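Local coordinates for protein ADP-ribosylating toxin CARDS (Mycoplasma pneumoniae, PDB 4TLV) that transfers the ADP-ribosyl group of NAD+ to multiple target proteins and causes vacuolization of mammalian cells as the main virulence factor of its bacterium, at residues Asn34-Thr42 against Leu209-Val217; Arg93-Arg104 against Arg115-Arg126. One frame throughout, in Å; residues are numbered along the deposited sequence.

Contact 1: residues Asn34-Thr42 against Leu209-Val217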
loop_
_atom_site.group_PDB
_atom_site.type_symbol
_atom_site.label_atom_id
_atom_site.label_comp_id
_atom_site.label_asym_id
_atom_site.label_seq_id
_atom_site.Cartn_x
_atom_site.Cartn_y
_atom_site.Cartn_z
ATOM N N ASN A 34 23.029 4.559 -1.221
ATOM C CA ASN A 34 22.844 3.189 -1.685
ATOM C C ASN A 34 21.390 2.809 -1.482
ATOM O O ASN A 34 20.933 2.706 -0.340
ATOM C CB ASN A 34 23.766 2.235 -0.909
ATOM C CG ASN A 34 23.697 0.815 -1.417
ATOM O OD1 ASN A 34 22.610 0.259 -1.599
ATOM N ND2 ASN A 34 24.870 0.205 -1.640
ATOM N N PHE A 35 20.659 2.613 -2.578
ATOM C CA PHE A 35 19.207 2.427 -2.469
ATOM C C PHE A 35 18.846 1.153 -1.694
ATOM O O PHE A 35 18.024 1.175 -0.763
ATOM C CB PHE A 35 18.554 2.415 -3.853
ATOM C CG PHE A 35 17.077 2.103 -3.828
ATOM C CD1 PHE A 35 16.169 3.047 -3.385
ATOM C CD2 PHE A 35 16.602 0.870 -4.264
ATOM C CE1 PHE A 35 14.804 2.760 -3.370
ATOM C CE2 PHE A 35 15.248 0.572 -4.242
ATOM C CZ PHE A 35 14.347 1.527 -3.791
ATOM N N PHE A 36 19.442 0.029 -2.085
ATOM C CA PHE A 36 19.106 -1.232 -1.441
ATOM C C PHE A 36 19.472 -1.262 0.045
ATOM O O PHE A 36 18.714 -1.795 0.859
ATOM C CB PHE A 36 19.714 -2.430 -2.184
ATOM C CG PHE A 36 18.964 -2.802 -3.437
ATOM C CD1 PHE A 36 17.890 -3.672 -3.384
ATOM C CD2 PHE A 36 19.319 -2.264 -4.655
ATOM C CE1 PHE A 36 17.190 -4.009 -4.540
ATOM C CE2 PHE A 36 18.628 -2.594 -5.807
ATOM C CZ PHE A 36 17.570 -3.466 -5.751
ATOM N N GLU A 37 20.627 -0.700 0.405
ATOM C CA GLU A 37 21.014 -0.660 1.821
ATOM C C GLU A 37 20.040 0.176 2.651
ATOM O O GLU A 37 19.830 -0.091 3.839
ATOM C CB GLU A 37 22.439 -0.108 1.992
ATOM C CG GLU A 37 23.515 -1.107 1.551
ATOM C CD GLU A 37 24.929 -0.582 1.755
ATOM O OE1 GLU A 37 25.088 0.589 2.160
ATOM O OE2 GLU A 37 25.888 -1.343 1.509
ATOM N N HIS A 38 19.471 1.204 2.028
ATOM C CA HIS A 38 18.510 2.061 2.718
ATOM C C HIS A 38 17.176 1.343 2.944
ATOM O O HIS A 38 16.581 1.429 4.027
ATOM C CB HIS A 38 18.272 3.348 1.928
ATOM C CG HIS A 38 17.176 4.184 2.493
ATOM N ND1 HIS A 38 17.281 4.807 3.720
ATOM C CD2 HIS A 38 15.927 4.444 2.036
ATOM C CE1 HIS A 38 16.144 5.429 3.987
ATOM N NE2 HIS A 38 15.310 5.232 2.978
ATOM N N ILE A 39 16.705 0.646 1.916
ATOM C CA ILE A 39 15.473 -0.133 2.000
ATOM C C ILE A 39 15.631 -1.280 3.002
ATOM O O ILE A 39 14.705 -1.588 3.768
ATOM C CB ILE A 39 15.089 -0.732 0.621
ATOM C CG1 ILE A 39 14.717 0.386 -0.357
ATOM C CG2 ILE A 39 13.941 -1.707 0.765
ATOM C CD1 ILE A 39 13.604 1.301 0.156
ATOM N N LEU A 40 16.810 -1.902 3.008
ATOM C CA LEU A 40 17.031 -3.094 3.834
ATOM C C LEU A 40 17.722 -2.807 5.169
ATOM O O LEU A 40 18.004 -3.727 5.944
ATOM C CB LEU A 40 17.837 -4.136 3.044
ATOM C CG LEU A 40 17.221 -4.609 1.731
ATOM C CD1 LEU A 40 18.209 -5.495 0.974
ATOM C CD2 LEU A 40 15.931 -5.371 2.038
ATOM N N SER A 41 18.011 -1.532 5.429
ATOM C CA SER A 41 18.672 -1.109 6.668
ATOM C C SER A 41 19.988 -1.860 6.922
ATOM O O SER A 41 20.317 -2.183 8.061
ATOM C CB SER A 41 17.749 -1.245 7.887
ATOM O OG SER A 41 16.525 -0.523 7.718
ATOM N N THR A 42 20.726 -2.139 5.853
ATOM C CA THR A 42 22.015 -2.823 5.959
ATOM C C THR A 42 23.030 -1.979 6.724
ATOM O O THR A 42 23.242 -0.814 6.387
ATOM C CB THR A 42 22.606 -3.086 4.573
ATOM O OG1 THR A 42 21.622 -3.724 3.761
ATOM C CG2 THR A 42 23.861 -3.980 4.675
ATOM N N LEU A 209 25.020 -1.160 -9.568
ATOM C CA LEU A 209 24.334 -1.491 -8.334
ATOM C C LEU A 209 25.243 -2.288 -7.404
ATOM O O LEU A 209 25.979 -3.174 -7.853
ATOM C CB LEU A 209 23.081 -2.304 -8.676
ATOM C CG LEU A 209 21.705 -1.660 -8.495
ATOM C CD1 LEU A 209 21.729 -0.177 -8.766
ATOM C CD2 LEU A 209 20.624 -2.384 -9.334
ATOM N N SER A 210 25.201 -1.959 -6.113
ATOM C CA SER A 210 25.843 -2.754 -5.081
ATOM C C SER A 210 24.776 -3.341 -4.169
ATOM O O SER A 210 24.237 -2.643 -3.311
ATOM C CB SER A 210 26.801 -1.908 -4.246
ATOM O OG SER A 210 27.827 -1.360 -5.052
ATOM N N ILE A 211 24.483 -4.621 -4.354
ATOM C CA ILE A 211 23.468 -5.310 -3.565
ATOM C C ILE A 211 24.082 -5.893 -2.305
ATOM O O ILE A 211 25.026 -6.678 -2.386
ATOM C CB ILE A 211 22.836 -6.459 -4.374
ATOM C CG1 ILE A 211 22.559 -6.010 -5.813
ATOM C CG2 ILE A 211 21.584 -6.985 -3.674
ATOM C CD1 ILE A 211 21.560 -4.845 -5.937
ATOM N N PRO A 212 23.529 -5.537 -1.133
ATOM C CA PRO A 212 24.072 -6.006 0.141
ATOM C C PRO A 212 23.717 -7.473 0.419
ATOM O O PRO A 212 22.759 -8.003 -0.140
ATOM C CB PRO A 212 23.398 -5.088 1.166
ATOM C CG PRO A 212 22.096 -4.712 0.528
ATOM C CD PRO A 212 22.351 -4.658 -0.960
ATOM N N GLN A 213 24.485 -8.115 1.287
ATOM C CA GLN A 213 24.238 -9.513 1.612
ATOM C C GLN A 213 23.274 -9.675 2.777
ATOM O O GLN A 213 22.738 -10.764 2.990
ATOM C CB GLN A 213 25.555 -10.218 1.929
ATOM C CG GLN A 213 26.473 -10.315 0.719
ATOM C CD GLN A 213 27.770 -11.016 1.037
ATOM O OE1 GLN A 213 28.641 -10.459 1.707
ATOM N NE2 GLN A 213 27.905 -12.252 0.564
ATOM N N ALA A 214 23.061 -8.600 3.532
ATOM C CA ALA A 214 22.275 -8.688 4.764
ATOM C C ALA A 214 21.296 -7.531 4.953
ATOM O O ALA A 214 21.441 -6.460 4.343
ATOM C CB ALA A 214 23.191 -8.794 5.966
ATOM N N ALA A 215 20.320 -7.751 5.832
ATOM C CA ALA A 215 19.270 -6.771 6.121
ATOM C C ALA A 215 18.985 -6.708 7.611
ATOM O O ALA A 215 19.332 -7.623 8.357
ATOM C CB ALA A 215 17.995 -7.114 5.358
ATOM N N SER A 216 18.382 -5.606 8.046
ATOM C CA SER A 216 17.899 -5.468 9.409
ATOM C C SER A 216 16.432 -5.037 9.323
ATOM O O SER A 216 16.050 -4.291 8.422
ATOM C CB SER A 216 18.723 -4.448 10.192
ATOM O OG SER A 216 20.059 -4.902 10.374
ATOM N N VAL A 217 15.618 -5.552 10.236
ATOM C CA VAL A 217 14.181 -5.336 10.194
ATOM C C VAL A 217 13.714 -5.076 11.603
ATOM O O VAL A 217 14.038 -5.841 12.518
ATOM C CB VAL A 217 13.420 -6.599 9.714
ATOM C CG1 VAL A 217 11.924 -6.305 9.589
ATOM C CG2 VAL A 217 13.972 -7.109 8.401
HETATM O O HOH W 1 25.677 -2.819 -0.735
HETATM O O HOH W 2 14.891 -2.318 6.570
#
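Asn34 meets Ser210 through its amide nitrogen: ND2 gives a weak hydrogen bond to Ser210 O at 3.4 Å. The same side chain is the N-cap of helix 35-40. With CG anti to the backbone nitrogen (chi1 -176°), OD1 turns back to accept from Glu37 N at 3.0 Å, the donor standing above the carbonyl plane.

Pro212 is the apolar hub, met in turn by Phe36, Glu37, Leu40 and Thr42. Phe36 packs its CB on Pro212 CD, and Ile211 CD1 sits over one face of its ring, 4.0 Å from the centroid, a CH-pi contact displaced toward the rim. Glu37 lays CG against the proline ring; a water links its OE2 to Ser210 O, while OE1 is engaged in a salt bridge to Arg46. Leu40 CD1 reaches Pro212 CG, the two side chains crossing at about a right angle, and Leu40 O accepts from Ser216 N at 2.8 Å. Ser41, with positive phi, leaves the helical conformation; a second water joins its OG to Ile39 O and Ser216 O, and OG is also hydrogen-bonded to Leu228 N. Thr42 OG1 then donates to Ala214 O at 2.8 Å and also touches the Pro212 ring.

Hydrogen bonds from Asn34 at one end and from Leu40 O and Thr42 at the other thus flank an apolar Phe36/Leu40/Pro212 patch, tying a helix of the mART domain to the segment that probably forms part of the NAD+-binding pocket.

Contact 2: residues Arg93-Arg104 against Arg115-Arg126. With GOL (glycerol), chain J; ACT (acetate ion), chain N.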
loop_
_atom_site.group_PDB
_atom_site.type_symbol
_atom_site.label_atom_id
_atom_site.label_comp_id
_atom_site.label_asym_id
_atom_site.label_seq_id
_atom_site.Cartn_x
_atom_site.Cartn_y
_atom_site.Cartn_z
ATOM N N ARG A 93 9.137 2.734 -3.830
ATOM C CA ARG A 93 8.592 1.636 -4.654
ATOM C C ARG A 93 8.858 1.823 -6.165
ATOM O O ARG A 93 9.308 0.890 -6.835
ATOM C CB ARG A 93 7.090 1.397 -4.387
ATOM C CG ARG A 93 6.821 0.493 -3.149
ATOM C CD ARG A 93 6.590 -0.987 -3.546
ATOM N NE ARG A 93 5.353 -1.083 -4.305
ATOM C CZ ARG A 93 5.264 -1.374 -5.599
ATOM N NH1 ARG A 93 6.349 -1.679 -6.300
ATOM N NH2 ARG A 93 4.072 -1.368 -6.186
ATOM N N ALA A 94 8.596 3.021 -6.688
ATOM C CA ALA A 94 8.778 3.270 -8.110
ATOM C C ALA A 94 10.259 3.142 -8.477
ATOM O O ALA A 94 10.613 2.656 -9.558
ATOM C CB ALA A 94 8.251 4.667 -8.481
ATOM N N THR A 95 11.120 3.611 -7.580
ATOM C CA THR A 95 12.557 3.495 -7.787
ATOM C C THR A 95 12.934 2.016 -7.932
ATOM O O THR A 95 13.703 1.639 -8.823
ATOM C CB THR A 95 13.356 4.171 -6.633
ATOM O OG1 THR A 95 13.133 5.586 -6.668
ATOM C CG2 THR A 95 14.870 3.900 -6.771
ATOM N N GLY A 96 12.371 1.174 -7.067
ATOM C CA GLY A 96 12.632 -0.254 -7.107
ATOM C C GLY A 96 12.118 -0.903 -8.380
ATOM O O GLY A 96 12.796 -1.737 -8.966
ATOM N N GLU A 97 10.930 -0.519 -8.828
ATOM C CA GLU A 97 10.381 -1.093 -10.057
ATOM C C GLU A 97 11.230 -0.751 -11.287
ATOM O O GLU A 97 11.362 -1.548 -12.225
ATOM C CB GLU A 97 8.956 -0.607 -10.289
ATOM C CG GLU A 97 7.957 -1.119 -9.248
ATOM C CD GLU A 97 7.962 -2.626 -9.138
ATOM O OE1 GLU A 97 7.569 -3.307 -10.124
ATOM O OE2 GLU A 97 8.364 -3.137 -8.068
ATOM N N ASN A 98 11.775 0.456 -11.295
ATOM C CA ASN A 98 12.639 0.886 -12.378
ATOM C C ASN A 98 13.908 0.026 -12.396
ATOM O O ASN A 98 14.346 -0.442 -13.456
ATOM C CB ASN A 98 12.958 2.395 -12.254
ATOM C CG ASN A 98 13.705 2.937 -13.461
ATOM O OD1 ASN A 98 13.209 2.885 -14.583
ATOM N ND2 ASN A 98 14.917 3.448 -13.234
ATOM N N LEU A 99 14.472 -0.208 -11.221
ATOM C CA LEU A 99 15.657 -1.060 -11.087
ATOM C C LEU A 99 15.376 -2.508 -11.524
ATOM O O LEU A 99 16.211 -3.140 -12.174
ATOM C CB LEU A 99 16.216 -1.001 -9.659
ATOM C CG LEU A 99 16.803 0.356 -9.240
ATOM C CD1 LEU A 99 17.342 0.288 -7.838
ATOM C CD2 LEU A 99 17.897 0.824 -10.210
ATOM N N LEU A 100 14.192 -3.019 -11.199
ATOM C CA LEU A 100 13.800 -4.350 -11.658
ATOM C C LEU A 100 13.779 -4.397 -13.188
ATOM O O LEU A 100 14.347 -5.300 -13.798
ATOM C CB LEU A 100 12.425 -4.737 -11.107
ATOM C CG LEU A 100 11.915 -6.064 -11.683
ATOM C CD1 LEU A 100 12.766 -7.236 -11.205
ATOM C CD2 LEU A 100 10.433 -6.239 -11.289
ATOM N N ASP A 101 13.110 -3.421 -13.791
ATOM C CA ASP A 101 13.064 -3.273 -15.238
ATOM C C ASP A 101 14.487 -3.302 -15.822
ATOM O O ASP A 101 14.793 -4.128 -16.670
ATOM C CB ASP A 101 12.363 -1.954 -15.567
ATOM C CG ASP A 101 12.314 -1.648 -17.050
ATOM O OD1 ASP A 101 12.318 -2.587 -17.873
ATOM O OD2 ASP A 101 12.232 -0.446 -17.391
ATOM N N LEU A 102 15.357 -2.415 -15.353
ATOM C CA LEU A 102 16.725 -2.378 -15.862
ATOM C C LEU A 102 17.432 -3.737 -15.713
ATOM O O LEU A 102 18.110 -4.190 -16.636
ATOM C CB LEU A 102 17.525 -1.263 -15.198
ATOM C CG LEU A 102 16.990 0.151 -15.491
ATOM C CD1 LEU A 102 17.638 1.140 -14.582
ATOM C CD2 LEU A 102 17.202 0.531 -16.957
ATOM N N MET A 103 17.280 -4.379 -14.557
ATOM C CA MET A 103 17.864 -5.697 -14.336
ATOM C C MET A 103 17.327 -6.749 -15.307
ATOM O O MET A 103 18.093 -7.558 -15.822
ATOM C CB MET A 103 17.693 -6.152 -12.881
ATOM C CG MET A 103 18.497 -5.301 -11.901
ATOM S SD MET A 103 18.486 -5.980 -10.233
ATOM C CE MET A 103 16.734 -6.251 -9.998
ATOM N N ARG A 104 16.021 -6.746 -15.566
ATOM C CA ARG A 104 15.461 -7.735 -16.482
ATOM C C ARG A 104 15.914 -7.474 -17.922
ATOM O O ARG A 104 16.032 -8.408 -18.709
ATOM C CB ARG A 104 13.932 -7.755 -16.449
ATOM C CG ARG A 104 13.312 -8.172 -15.114
ATOM C CD ARG A 104 13.904 -9.461 -14.533
ATOM N NE ARG A 104 13.806 -10.630 -15.423
ATOM C CZ ARG A 104 14.217 -11.850 -15.084
ATOM N NH1 ARG A 104 14.732 -12.063 -13.884
ATOM N NH2 ARG A 104 14.113 -12.864 -15.939
ATOM N N ARG A 115 21.718 -10.329 -9.604
ATOM C CA ARG A 115 20.308 -10.074 -9.864
ATOM C C ARG A 115 19.365 -10.873 -8.948
ATOM O O ARG A 115 18.348 -10.351 -8.500
ATOM C CB ARG A 115 19.956 -10.312 -11.326
ATOM C CG ARG A 115 18.490 -9.977 -11.639
ATOM C CD ARG A 115 18.210 -10.032 -13.109
ATOM N NE ARG A 115 18.120 -11.402 -13.614
ATOM C CZ ARG A 115 17.863 -11.700 -14.883
ATOM N NH1 ARG A 115 17.667 -10.735 -15.768
ATOM N NH2 ARG A 115 17.786 -12.961 -15.273
ATOM N N GLU A 116 19.699 -12.130 -8.679
ATOM C CA GLU A 116 18.877 -12.945 -7.788
ATOM C C GLU A 116 18.736 -12.256 -6.427
ATOM O O GLU A 116 17.633 -12.136 -5.893
ATOM C CB GLU A 116 19.458 -14.358 -7.630
ATOM C CG GLU A 116 18.631 -15.273 -6.715
ATOM C CD GLU A 116 19.251 -16.664 -6.515
ATOM O OE1 GLU A 116 20.370 -16.909 -7.024
ATOM O OE2 GLU A 116 18.613 -17.511 -5.845
ATOM N N MET A 117 19.850 -11.787 -5.879
ATOM C CA MET A 117 19.823 -11.072 -4.609
ATOM C C MET A 117 19.028 -9.769 -4.695
ATOM O O MET A 117 18.288 -9.426 -3.773
ATOM C CB MET A 117 21.246 -10.762 -4.139
ATOM C CG MET A 117 22.072 -11.987 -3.804
ATOM S SD MET A 117 23.817 -11.565 -3.558
ATOM C CE MET A 117 23.758 -10.484 -2.115
ATOM N N ALA A 118 19.196 -9.030 -5.790
ATOM C CA ALA A 118 18.480 -7.766 -5.941
ATOM C C ALA A 118 16.976 -8.016 -5.991
ATOM O O ALA A 118 16.186 -7.246 -5.436
ATOM C CB ALA A 118 18.943 -7.021 -7.190
ATOM N N GLN A 119 16.574 -9.090 -6.660
ATOM C CA GLN A 119 15.156 -9.428 -6.752
ATOM C C GLN A 119 14.554 -9.836 -5.399
ATOM O O GLN A 119 13.365 -9.605 -5.142
ATOM C CB GLN A 119 14.910 -10.483 -7.848
ATOM C CG GLN A 119 15.083 -9.856 -9.240
ATOM C CD GLN A 119 15.064 -10.868 -10.359
ATOM O OE1 GLN A 119 15.125 -10.380 -11.589
ATOM N NE2 GLN A 119 14.991 -12.084 -10.120
ATOM N N MET A 120 15.377 -10.413 -4.529
ATOM C CA MET A 120 14.954 -10.660 -3.154
ATOM C C MET A 120 14.716 -9.337 -2.439
ATOM O O MET A 120 13.760 -9.196 -1.674
ATOM C CB MET A 120 16.007 -11.449 -2.381
ATOM C CG MET A 120 16.169 -12.893 -2.820
ATOM S SD MET A 120 17.592 -13.628 -1.982
ATOM C CE MET A 120 17.514 -15.293 -2.653
ATOM N N GLY A 121 15.596 -8.375 -2.682
ATOM C CA GLY A 121 15.432 -7.034 -2.134
ATOM C C GLY A 121 14.157 -6.361 -2.634
ATOM O O GLY A 121 13.410 -5.754 -1.852
ATOM N N ILE A 122 13.912 -6.456 -3.939
ATOM C CA ILE A 122 12.725 -5.866 -4.543
ATOM C C ILE A 122 11.461 -6.544 -4.000
ATOM O O ILE A 122 10.454 -5.885 -3.754
ATOM C CB ILE A 122 12.759 -5.937 -6.104
ATOM C CG1 ILE A 122 13.909 -5.089 -6.679
ATOM C CG2 ILE A 122 11.443 -5.444 -6.709
ATOM C CD1 ILE A 122 13.872 -3.672 -6.258
ATOM N N ARG A 123 11.507 -7.860 -3.811
ATOM C CA ARG A 123 10.355 -8.570 -3.255
ATOM C C ARG A 123 9.998 -8.045 -1.856
ATOM O O ARG A 123 8.822 -7.826 -1.538
ATOM C CB ARG A 123 10.611 -10.073 -3.197
ATOM C CG ARG A 123 9.406 -10.893 -2.651
ATOM C CD ARG A 123 9.675 -12.405 -2.803
ATOM N NE ARG A 123 8.473 -13.237 -2.701
ATOM C CZ ARG A 123 8.035 -14.061 -3.658
ATOM N NH1 ARG A 123 8.692 -14.179 -4.816
ATOM N NH2 ARG A 123 6.933 -14.780 -3.459
ATOM N N ALA A 124 11.019 -7.849 -1.028
ATOM C CA ALA A 124 10.815 -7.262 0.296
ATOM C C ALA A 124 10.219 -5.850 0.208
ATOM O O ALA A 124 9.290 -5.524 0.947
ATOM C CB ALA A 124 12.109 -7.252 1.077
ATOM N N LEU A 125 10.756 -5.019 -0.682
ATOM C CA LEU A 125 10.234 -3.658 -0.869
ATOM C C LEU A 125 8.758 -3.697 -1.301
ATOM O O LEU A 125 7.944 -2.878 -0.863
ATOM C CB LEU A 125 11.043 -2.931 -1.940
ATOM C CG LEU A 125 10.572 -1.541 -2.379
ATOM C CD1 LEU A 125 10.516 -0.618 -1.161
ATOM C CD2 LEU A 125 11.534 -1.001 -3.430
ATOM N N ARG A 126 8.432 -4.648 -2.175
ATOM C CA ARG A 126 7.088 -4.766 -2.761
ATOM C C ARG A 126 6.041 -5.239 -1.765
ATOM O O ARG A 126 4.852 -4.934 -1.889
ATOM C CB ARG A 126 7.116 -5.786 -3.893
ATOM C CG ARG A 126 7.692 -5.266 -5.204
ATOM C CD ARG A 126 7.658 -6.424 -6.215
ATOM N NE ARG A 126 7.688 -5.923 -7.584
ATOM C CZ ARG A 126 7.410 -6.664 -8.646
ATOM N NH1 ARG A 126 7.072 -7.944 -8.481
ATOM N NH2 ARG A 126 7.452 -6.124 -9.860
HETATM C C1 GOL J . 17.709 -15.014 -12.832
HETATM O O1 GOL J . 17.908 -13.888 -12.001
HETATM C C2 GOL J . 16.330 -15.620 -12.593
HETATM O O2 GOL J . 15.402 -14.610 -12.263
HETATM C C3 GOL J . 15.857 -16.309 -13.864
HETATM O O3 GOL J . 15.307 -15.357 -14.746
HETATM C C ACT N . 4.173 -2.690 -9.871
HETATM O O ACT N . 4.595 -2.128 -8.838
HETATM O OXT ACT N . 5.025 -2.966 -10.754
HETATM C CH3 ACT N . 2.716 -3.002 -10.030
HETATM O O HOH W 3 16.554 -11.250 -18.545
#
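Arg104 and Arg115 lie face to face, their guanidinium groups stacked with centres 3.6 Å apart and planes at 15°, and Arg104 NH1 over the centre of the Arg115 group. At the edges, Arg104 NH1 donates in plane to a lone pair of Gln119 OE1 at 2.9 Å, and Arg115 NH1 donates to Met103 O at 3.2 Å from above that carbonyl plane. At the opposite end of the helix pair, Arg126 grips Glu97 side-on: NE reaches OE2 at 2.9 Å, almost straight (178°), and NH2 reaches OE1 at 2.8 Å, the carboxylate and guanidinium being nearly coplanar. Bends at chi2 and chi3 bring Arg93 CD against Leu125 O and its NH1 into a salt bridge with Glu97 OE2.

Between these polar ends of the antiparallel pair, Met103 SD and CE rest on Ala118 CB. Ile122 CD1 and Leu125 CD2 lie against Gly96, whose missing side chain lets Leu125 CD2 come within 3.9 Å of Gly96 CA.

An acetate beside Arg93 and Glu97, and a glycerol that accepts from both stacked arginines and also bonds Glu522, probably come from the crystallisation liquor. In the second shell, Arg93 NE donates to Phe591 O at the C-terminus, and Arg104 NH2 and Arg126 NH2 extend to Tyr549 O and Tyr475 OH of the D3 domain.

The stacked cations probably repel, a cost that the edge acceptors would partly offset; Glu97 is gripped by two arginines, and Arg93, Arg104 and Arg126 join the mART helices to D3.

Both contacts are largely buried and share a core: Phe36 of contact 1 packs on Leu99 and Ile122 of contact 2, and Ile211 CD1 lies 3.6 Å from Ala118 CB, with the contact centres about 12 Å apart. Along the chain, 93-104 and 115-126 are nested within the loop closed by 34-42 and 209-217. Contact 1 sets a short helix against a strand-loop-strand segment, joined mainly by backbone and neutral side-chain hydrogen bonds, with no salt bridge between its segments. Contact 2 pairs two antiparallel helices with ion pairs across them, and places arginines where they face the D3 domain. The shared apolar side joins the two contacts.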